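Local coordinates for protein putative beta-glucosidase (Bifidobacterium adolescentis, PDB 5WAB) that probably hydrolyses beta-glucosidic bonds at the non-reducing ends of sugars and glycosides, as a member of glycoside hydrolase family 3, at residues I112-L117 against D505-N510; W125-Y130 against A495-M500; F419-L424 against S452-A457. All blocks are in the same frame, centred on the assembly; numbering follows the deposited sequence.

The three contacts form one buried cluster at the boundary of the N-terminal and C-terminal family 3 domains. Contacts 1 and 2 each join the two domains; contact 3 lies on the C-terminal side. The centres of contacts 1 and 2 are about 11 Å apart, as are those of 1 and 3; those of 2 and 3 are about 13 Å apart. Lys113 N lies 3.2 Å from Ser126 O and ties contacts 1 and 2. Ser452 OG meets Pro116 O at 2.8 Å and Gln496 NE2 at 3.2 Å, so one hydroxyl touches all three. In family 3 enzymes the active site generally lies between these two domains.

Contact 1: I112-L117 against D505-N510; sequences IKRNPL and DPSMIN
Two loops meet here across the boundary of the N-terminal TIM-barrel-like domain and the C-terminal domain of a family 3 glycosidase. Segment 112-117 follows strand 102-106. Segment 505-510 opens with a type I beta turn from Asp505 to Met508. Arg114 spans the gap with a chain extended from CG to NE, its CG anti to the backbone N (chi1 165°). The end of its guanidinium grips one backbone oxygen with two nitrogens. Arg114 NH2 donates to Asn510 O at 2.9 Å, and Arg114 NH1 to the same Asn510 O at 3.2 Å. That oxygen sits in the guanidinium plane, at the edge. Over one face, toward the rim, lies Ser507 CB, 3.8 Å from Arg114 CZ. Outside the segments, NE forms a salt bridge with Glu522, and Tyr520 makes a cation-pi contact.

Asn115 works in two directions. Asn115 ND2 donates to Ser507 OG at 3.2 Å, nearly in the amide plane. Asn115 OD1 accepts from Leu117 N at 2.8 Å, an Asx turn. Asp505 forms a second Asx turn: its OD1 takes Ser507 N on the anti lone pair, while Ser507 OG donates to Asp505 OD1 at 2.7 Å from above the carboxylate plane. Two waters also donate both to the Asp505 carboxylate and to Arg114 O. Leu117 CD1 touches Met508 CE at 4.0 Å, the chains crossing at about a right angle.

Asn115 thus bonds within its own loop and across, while Asp505 reaches Arg114 O only through water. The two-nitrogen grip and the Glu522 salt bridge limit rotation of the guanidinium, and Glu522 probably offsets its charge.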
loop_
_atom_site.group_PDB
_atom_site.type_symbol
_atom_site.label_atom_id
_atom_site.label_comp_id
_atom_site.label_asym_id
_atom_site.label_seq_id
_atom_site.Cartn_x
_atom_site.Cartn_y
_atom_site.Cartn_z
ATOM N N ILE A 112 0.029 7.109 1.892
ATOM C CA ILE A 112 1.305 7.236 1.204
ATOM C C ILE A 112 2.443 7.058 2.197
ATOM O O ILE A 112 2.417 7.612 3.305
ATOM C CB ILE A 112 1.388 8.596 0.497
ATOM C CG1 ILE A 112 0.334 8.679 -0.607
ATOM C CG2 ILE A 112 2.779 8.837 -0.054
ATOM C CD1 ILE A 112 0.457 7.586 -1.648
ATOM N N LYS A 113 3.444 6.267 1.811
ATOM C CA LYS A 113 4.672 6.126 2.592
ATOM C C LYS A 113 5.552 7.332 2.281
ATOM O O LYS A 113 6.461 7.288 1.451
ATOM C CB LYS A 113 5.362 4.810 2.272
ATOM C CG LYS A 113 4.448 3.632 2.486
ATOM C CD LYS A 113 5.119 2.296 2.269
ATOM C CE LYS A 113 4.055 1.209 2.307
ATOM N NZ LYS A 113 4.564 -0.183 2.192
ATOM N N ARG A 114 5.224 8.451 2.935
ATOM C CA ARG A 114 5.999 9.674 2.767
ATOM C C ARG A 114 7.445 9.459 3.177
ATOM O O ARG A 114 8.373 9.865 2.469
ATOM C CB ARG A 114 5.369 10.801 3.581
ATOM C CG ARG A 114 6.252 12.020 3.782
ATOM C CD ARG A 114 5.484 13.078 4.560
ATOM N NE ARG A 114 6.198 14.343 4.672
ATOM C CZ ARG A 114 6.718 14.801 5.805
ATOM N NH1 ARG A 114 6.588 14.099 6.920
ATOM N NH2 ARG A 114 7.359 15.963 5.828
ATOM N N ASN A 115 7.649 8.808 4.320
ATOM C CA ASN A 115 8.966 8.513 4.847
ATOM C C ASN A 115 9.003 7.045 5.260
ATOM O O ASN A 115 8.092 6.578 5.966
ATOM C CB ASN A 115 9.284 9.421 6.031
ATOM C CG ASN A 115 10.687 9.229 6.547
ATOM O OD1 ASN A 115 11.033 8.167 7.057
ATOM N ND2 ASN A 115 11.507 10.262 6.416
ATOM N N PRO A 116 10.029 6.290 4.853
ATOM C CA PRO A 116 10.048 4.848 5.142
ATOM C C PRO A 116 10.132 4.520 6.620
ATOM O O PRO A 116 9.948 3.352 6.979
ATOM C CB PRO A 116 11.295 4.358 4.392
ATOM C CG PRO A 116 12.165 5.555 4.296
ATOM C CD PRO A 116 11.247 6.733 4.154
ATOM N N LEU A 117 10.416 5.498 7.481
ATOM C CA LEU A 117 10.435 5.276 8.922
ATOM C C LEU A 117 9.042 5.196 9.526
ATOM O O LEU A 117 8.922 4.900 10.720
ATOM C CB LEU A 117 11.218 6.387 9.622
ATOM C CG LEU A 117 12.716 6.495 9.343
ATOM C CD1 LEU A 117 13.275 7.675 10.115
ATOM C CD2 LEU A 117 13.453 5.208 9.707
ATOM N N ASP A 505 16.236 11.614 1.964
ATOM C CA ASP A 505 14.799 11.799 1.782
ATOM C C ASP A 505 14.424 13.259 2.002
ATOM O O ASP A 505 14.761 13.830 3.047
ATOM C CB ASP A 505 14.018 10.912 2.753
ATOM C CG ASP A 505 12.552 10.771 2.376
ATOM O OD1 ASP A 505 11.870 11.802 2.197
ATOM O OD2 ASP A 505 12.080 9.615 2.278
ATOM N N PRO A 506 13.714 13.889 1.061
ATOM C CA PRO A 506 13.402 15.318 1.207
ATOM C C PRO A 506 12.433 15.616 2.337
ATOM O O PRO A 506 12.243 16.796 2.666
ATOM C CB PRO A 506 12.791 15.679 -0.152
ATOM C CG PRO A 506 12.210 14.403 -0.636
ATOM C CD PRO A 506 13.146 13.323 -0.172
ATOM N N SER A 507 11.824 14.594 2.941
ATOM C CA SER A 507 10.924 14.763 4.072
ATOM C C SER A 507 11.636 14.714 5.419
ATOM O O SER A 507 11.048 15.119 6.431
ATOM C CB SER A 507 9.856 13.672 4.061
ATOM O OG SER A 507 10.442 12.412 4.362
ATOM N N MET A 508 12.880 14.229 5.460
ATOM C CA MET A 508 13.541 14.020 6.743
ATOM C C MET A 508 13.718 15.330 7.498
ATOM O O MET A 508 13.726 15.348 8.734
ATOM C CB MET A 508 14.891 13.344 6.514
ATOM C CG MET A 508 15.506 12.772 7.757
ATOM S SD MET A 508 14.362 11.667 8.595
ATOM C CE MET A 508 15.418 11.090 9.925
ATOM N N ILE A 509 13.856 16.433 6.768
ATOM C CA ILE A 509 13.945 17.750 7.385
ATOM C C ILE A 509 12.667 18.063 8.162
ATOM O O ILE A 509 12.712 18.677 9.232
ATOM C CB ILE A 509 14.273 18.792 6.297
ATOM C CG1 ILE A 509 14.647 20.143 6.889
ATOM C CG2 ILE A 509 13.141 18.926 5.284
ATOM C CD1 ILE A 509 15.137 21.098 5.832
ATOM N N ASN A 510 11.513 17.639 7.647
ATOM C CA ASN A 510 10.243 17.840 8.334
ATOM C C ASN A 510 9.679 16.510 8.814
ATOM O O ASN A 510 8.580 16.110 8.410
ATOM C CB ASN A 510 9.228 18.519 7.420
ATOM C CG ASN A 510 9.582 19.946 7.110
ATOM O OD1 ASN A 510 9.529 20.812 7.984
ATOM N ND2 ASN A 510 9.917 20.213 5.853
HETATM O O HOH W 1 9.878 11.761 0.291
HETATM O O HOH W 2 9.800 8.145 0.716
#

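Contact 2: W125-Y130 against A495-M500; sequences WSEDPY and AQTIPM
The Glu127 carboxylate is the flat group that carries this contact, and Thr497 holds it at both oxygens. Thr497 N approaches from above the carboxylate plane and donates to Glu127 OE1 at 2.7 Å, with a nearly straight bond (166°). Thr497 OG1 instead donates to Glu127 OE2 at 2.7 Å along its syn lone pair. Tyr528 N gives OE2 a further bond from helix 528-531. The carboxylate is thus met from above its plane at OE1 and on the syn lone pair at OE2, and this buried charge is well supplied with donors. Glu127 CG takes the crowded position between the backbone N and the carbonyl carbon (chi1 72°), and the chain beyond it is extended toward Thr497.

The second flat group is the peptide carbonyl of Ala495. Ser126 OG donates to Ala495 O at 2.9 Å, in the carbonyl plane and on a lone pair. Glu127 N reaches the same Ala495 O in a weak bond of 3.4 Å. Ser126 OG also accepts from Asp128 N at 2.8 Å, which makes an ST turn. Alongside, Ala495 CB packs on Trp125 O at 3.4 Å.

Asp128 follows as the N-cap of helix 129-144: its OD2 accepts from Leu131 N, while OD1 makes a salt bridge with Arg529. The arrangement is a capped helix start whose preceding loop is pinned to the C-terminal domain, at the domain interface of the family 3 fold.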
loop_
_atom_site.group_PDB
_atom_site.type_symbol
_atom_site.label_atom_id
_atom_site.label_comp_id
_atom_site.label_asym_id
_atom_site.label_seq_id
_atom_site.Cartn_x
_atom_site.Cartn_y
_atom_site.Cartn_z
ATOM N N TRP A 125 0.827 0.381 1.034
ATOM C CA TRP A 125 1.179 -0.206 -0.255
ATOM C C TRP A 125 2.397 0.430 -0.926
ATOM O O TRP A 125 3.309 -0.293 -1.333
ATOM C CB TRP A 125 -0.041 -0.160 -1.182
ATOM C CG TRP A 125 -1.130 -1.079 -0.704
ATOM C CD1 TRP A 125 -2.044 -0.818 0.272
ATOM C CD2 TRP A 125 -1.422 -2.402 -1.179
ATOM N NE1 TRP A 125 -2.880 -1.892 0.443
ATOM C CE2 TRP A 125 -2.522 -2.878 -0.437
ATOM C CE3 TRP A 125 -0.863 -3.228 -2.156
ATOM C CZ2 TRP A 125 -3.073 -4.141 -0.643
ATOM C CZ3 TRP A 125 -1.410 -4.486 -2.357
ATOM C CH2 TRP A 125 -2.503 -4.930 -1.607
ATOM N N SER A 126 2.451 1.752 -1.071
ATOM C CA SER A 126 3.538 2.328 -1.857
ATOM C C SER A 126 3.802 3.763 -1.428
ATOM O O SER A 126 3.039 4.363 -0.669
ATOM C CB SER A 126 3.234 2.274 -3.361
ATOM O OG SER A 126 4.230 2.935 -4.122
ATOM N N GLU A 127 4.919 4.296 -1.922
ATOM C CA GLU A 127 5.189 5.726 -1.882
ATOM C C GLU A 127 4.542 6.460 -3.044
ATOM O O GLU A 127 4.542 7.695 -3.055
ATOM C CB GLU A 127 6.699 5.980 -1.923
ATOM C CG GLU A 127 7.324 5.703 -3.292
ATOM C CD GLU A 127 8.844 5.669 -3.275
ATOM O OE1 GLU A 127 9.425 5.148 -2.302
ATOM O OE2 GLU A 127 9.460 6.181 -4.234
ATOM N N ASP A 128 4.010 5.733 -4.028
ATOM C CA ASP A 128 3.443 6.331 -5.223
ATOM C C ASP A 128 1.928 6.236 -5.185
ATOM O O ASP A 128 1.394 5.161 -4.886
ATOM C CB ASP A 128 3.974 5.638 -6.476
ATOM C CG ASP A 128 3.413 6.244 -7.743
ATOM O OD1 ASP A 128 3.858 7.359 -8.085
ATOM O OD2 ASP A 128 2.527 5.630 -8.382
ATOM N N PRO A 129 1.201 7.320 -5.475
ATOM C CA PRO A 129 -0.269 7.237 -5.387
ATOM C C PRO A 129 -0.900 6.324 -6.430
ATOM O O PRO A 129 -1.850 5.599 -6.106
ATOM C CB PRO A 129 -0.708 8.698 -5.547
ATOM C CG PRO A 129 0.412 9.355 -6.289
ATOM C CD PRO A 129 1.667 8.671 -5.833
ATOM N N TYR A 130 -0.394 6.317 -7.666
ATOM C CA TYR A 130 -1.000 5.488 -8.708
ATOM C C TYR A 130 -0.878 4.008 -8.375
ATOM O O TYR A 130 -1.835 3.242 -8.530
ATOM C CB TYR A 130 -0.350 5.768 -10.062
ATOM C CG TYR A 130 -0.989 5.030 -11.221
ATOM C CD1 TYR A 130 -0.637 3.717 -11.509
ATOM C CD2 TYR A 130 -1.909 5.652 -12.051
ATOM C CE1 TYR A 130 -1.203 3.033 -12.571
ATOM C CE2 TYR A 130 -2.476 4.973 -13.124
ATOM C CZ TYR A 130 -2.121 3.663 -13.376
ATOM O OH TYR A 130 -2.680 2.975 -14.434
ATOM N N ALA A 495 7.927 -1.420 -4.514
ATOM C CA ALA A 495 6.889 -0.418 -4.326
ATOM C C ALA A 495 7.372 0.735 -3.456
ATOM O O ALA A 495 6.589 1.642 -3.141
ATOM C CB ALA A 495 5.645 -1.057 -3.706
ATOM N N GLN A 496 8.650 0.712 -3.082
ATOM C CA GLN A 496 9.272 1.663 -2.178
ATOM C C GLN A 496 10.707 1.867 -2.642
ATOM O O GLN A 496 11.374 0.908 -3.046
ATOM C CB GLN A 496 9.237 1.123 -0.741
ATOM C CG GLN A 496 9.055 2.143 0.370
ATOM C CD GLN A 496 8.763 1.478 1.715
ATOM O OE1 GLN A 496 8.574 0.262 1.794
ATOM N NE2 GLN A 496 8.737 2.273 2.778
ATOM N N THR A 497 11.176 3.109 -2.593
ATOM C CA THR A 497 12.570 3.400 -2.900
ATOM C C THR A 497 13.465 2.959 -1.748
ATOM O O THR A 497 13.150 3.197 -0.579
ATOM C CB THR A 497 12.764 4.894 -3.155
ATOM O OG1 THR A 497 12.037 5.283 -4.327
ATOM C CG2 THR A 497 14.249 5.227 -3.332
ATOM N N ILE A 498 14.588 2.322 -2.077
ATOM C CA ILE A 498 15.610 2.029 -1.073
ATOM C C ILE A 498 16.729 3.056 -1.200
ATOM O O ILE A 498 17.553 2.965 -2.122
ATOM C CB ILE A 498 16.167 0.609 -1.222
ATOM C CG1 ILE A 498 15.047 -0.421 -1.143
ATOM C CG2 ILE A 498 17.195 0.349 -0.134
ATOM C CD1 ILE A 498 15.548 -1.855 -1.205
ATOM N N PRO A 499 16.820 4.026 -0.298
ATOM C CA PRO A 499 17.804 5.100 -0.458
ATOM C C PRO A 499 19.173 4.689 0.071
ATOM O O PRO A 499 19.329 3.688 0.769
ATOM C CB PRO A 499 17.209 6.236 0.374
ATOM C CG PRO A 499 16.485 5.519 1.475
ATOM C CD PRO A 499 15.947 4.243 0.870
ATOM N N MET A 500 20.177 5.494 -0.287
ATOM C CA MET A 500 21.508 5.286 0.272
ATOM C C MET A 500 21.563 5.678 1.745
ATOM O O MET A 500 22.403 5.166 2.491
ATOM C CB MET A 500 22.553 6.061 -0.528
ATOM C CG MET A 500 22.818 5.510 -1.930
ATOM S SD MET A 500 23.324 3.776 -1.932
ATOM C CE MET A 500 24.929 3.871 -1.145
#

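Contact 3: F419-L424 against S452-A457; sequences FDRETL and SVVSVA
Neither segment is a regular helix or strand, and the two backbones come closest at Leu424 and Val454, whose CA atoms are 4.7 Å apart. Segment 419-424 lies in the beta-alpha-beta crossover formed by strand 403-409, helix 428-438 and strand 444-449 in the C-terminal domain, between the first strand and the helix; segment 452-457 follows the second strand. These two strands are parallel neighbours in the sheet. The direct backbone link is Ser455 N to Leu424 O, at 3.1 Å. The donor stands well above the carbonyl plane, 61° out of it, so no lone pair is met squarely. Val454 CA also sends a CH toward Leu424 O at 3.1 Å.

Arg421 carries the side-chain part. Its CG is anti to the carbonyl carbon, and the chain bends at chi3 (71°), which turns the guanidinium in toward segment 452-457. Val453 O lies near the guanidinium plane, at its edge. Arg421 NH2 and NH1 both donate to it, but Arg421 NH1 to Val453 O is weak, at 3.0 Å. NH2 also gives a weak bond to Leu424 O, so this nitrogen bridges the carbonyls of both segments. Ser452 CB packs against Arg421 NH1 at 3.3 Å, and Val454 CG1 lies obliquely to the group.

Leu424 places CD2 3.3 Å from Val453 O, while its side chain also packs on Pro499. Ser455 OG turns to Asp425 OD1. The tightest approach is Arg421 NH2 to Val453 O: 2.4 Å, very short for a hydrogen bond, with the nitrogen in the carbonyl plane.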
loop_
_atom_site.group_PDB
_atom_site.type_symbol
_atom_site.label_atom_id
_atom_site.label_comp_id
_atom_site.label_asym_id
_atom_site.label_seq_id
_atom_site.Cartn_x
_atom_site.Cartn_y
_atom_site.Cartn_z
ATOM N N PHE A 419 4.948 3.176 16.981
ATOM C CA PHE A 419 6.170 3.962 16.937
ATOM C C PHE A 419 6.709 4.015 15.517
ATOM O O PHE A 419 6.561 3.068 14.743
ATOM C CB PHE A 419 7.227 3.374 17.877
ATOM C CG PHE A 419 6.928 3.597 19.329
ATOM C CD1 PHE A 419 6.961 4.875 19.867
ATOM C CD2 PHE A 419 6.571 2.539 20.148
ATOM C CE1 PHE A 419 6.674 5.088 21.204
ATOM C CE2 PHE A 419 6.280 2.744 21.485
ATOM C CZ PHE A 419 6.330 4.021 22.014
ATOM N N ASP A 420 7.338 5.132 15.182
ATOM C CA ASP A 420 8.118 5.238 13.961
ATOM C C ASP A 420 9.545 4.779 14.229
ATOM O O ASP A 420 10.090 4.996 15.315
ATOM C CB ASP A 420 8.121 6.678 13.440
ATOM C CG ASP A 420 6.725 7.196 13.135
ATOM O OD1 ASP A 420 5.909 6.432 12.572
ATOM O OD2 ASP A 420 6.452 8.371 13.447
ATOM N N ARG A 421 10.156 4.149 13.229
ATOM C CA ARG A 421 11.560 3.782 13.349
ATOM C C ARG A 421 12.430 5.033 13.430
ATOM O O ARG A 421 12.043 6.128 13.012
ATOM C CB ARG A 421 11.985 2.911 12.163
ATOM C CG ARG A 421 11.550 1.465 12.283
ATOM C CD ARG A 421 11.404 0.818 10.923
ATOM N NE ARG A 421 12.663 0.574 10.237
ATOM C CZ ARG A 421 12.822 0.698 8.923
ATOM N NH1 ARG A 421 11.807 1.093 8.162
ATOM N NH2 ARG A 421 14.000 0.441 8.371
ATOM N N GLU A 422 13.614 4.865 14.007
ATOM C CA GLU A 422 14.606 5.926 14.044
ATOM C C GLU A 422 15.839 5.618 13.212
ATOM O O GLU A 422 16.715 6.482 13.091
ATOM C CB GLU A 422 15.008 6.223 15.498
ATOM C CG GLU A 422 13.896 6.915 16.274
ATOM C CD GLU A 422 14.271 7.220 17.705
ATOM O OE1 GLU A 422 15.282 6.671 18.186
ATOM O OE2 GLU A 422 13.558 8.021 18.344
ATOM N N THR A 423 15.933 4.414 12.655
ATOM C CA THR A 423 17.023 4.043 11.769
ATOM C C THR A 423 16.483 3.103 10.706
ATOM O O THR A 423 15.497 2.394 10.927
ATOM C CB THR A 423 18.173 3.368 12.527
ATOM O OG1 THR A 423 19.217 3.018 11.606
ATOM C CG2 THR A 423 17.677 2.113 13.234
ATOM N N LEU A 424 17.145 3.097 9.551
ATOM C CA LEU A 424 16.831 2.138 8.501
ATOM C C LEU A 424 17.623 0.844 8.638
ATOM O O LEU A 424 17.249 -0.160 8.024
ATOM C CB LEU A 424 17.076 2.756 7.114
ATOM C CG LEU A 424 16.113 3.871 6.700
ATOM C CD1 LEU A 424 16.453 4.436 5.333
ATOM C CD2 LEU A 424 14.684 3.357 6.730
ATOM N N SER A 452 9.283 -2.518 6.682
ATOM C CA SER A 452 9.533 -1.348 5.851
ATOM C C SER A 452 11.001 -1.345 5.448
ATOM O O SER A 452 11.779 -2.209 5.863
ATOM C CB SER A 452 9.141 -0.056 6.573
ATOM O OG SER A 452 9.157 1.036 5.669
ATOM N N VAL A 453 11.373 -0.360 4.623
ATOM C CA VAL A 453 12.687 -0.345 3.984
ATOM C C VAL A 453 13.786 -0.454 5.025
ATOM O O VAL A 453 13.807 0.288 6.012
ATOM C CB VAL A 453 12.862 0.933 3.144
ATOM C CG1 VAL A 453 14.313 1.142 2.806
ATOM C CG2 VAL A 453 12.066 0.836 1.866
ATOM N N VAL A 454 14.713 -1.382 4.799
ATOM C CA VAL A 454 15.964 -1.420 5.538
ATOM C C VAL A 454 17.088 -1.071 4.570
ATOM O O VAL A 454 16.979 -1.278 3.356
ATOM C CB VAL A 454 16.217 -2.786 6.212
ATOM C CG1 VAL A 454 15.092 -3.115 7.186
ATOM C CG2 VAL A 454 16.393 -3.884 5.170
ATOM N N SER A 455 18.164 -0.509 5.111
ATOM C CA SER A 455 19.343 -0.231 4.307
ATOM C C SER A 455 20.027 -1.534 3.913
ATOM O O SER A 455 20.067 -2.497 4.686
ATOM C CB SER A 455 20.308 0.651 5.088
ATOM O OG SER A 455 20.527 0.104 6.377
ATOM N N VAL A 456 20.566 -1.564 2.696
ATOM C CA VAL A 456 21.192 -2.755 2.147
ATOM C C VAL A 456 22.651 -2.516 1.780
ATOM O O VAL A 456 23.518 -3.339 2.096
ATOM C CB VAL A 456 20.404 -3.282 0.929
ATOM C CG1 VAL A 456 21.075 -4.521 0.360
ATOM C CG2 VAL A 456 18.957 -3.581 1.310
ATOM N N ALA A 457 22.945 -1.392 1.128
ATOM C CA ALA A 457 24.294 -1.119 0.635
ATOM C C ALA A 457 25.413 -1.230 1.667
ATOM O O ALA A 457 26.504 -1.693 1.291
ATOM C CB ALA A 457 24.321 0.274 -0.011
#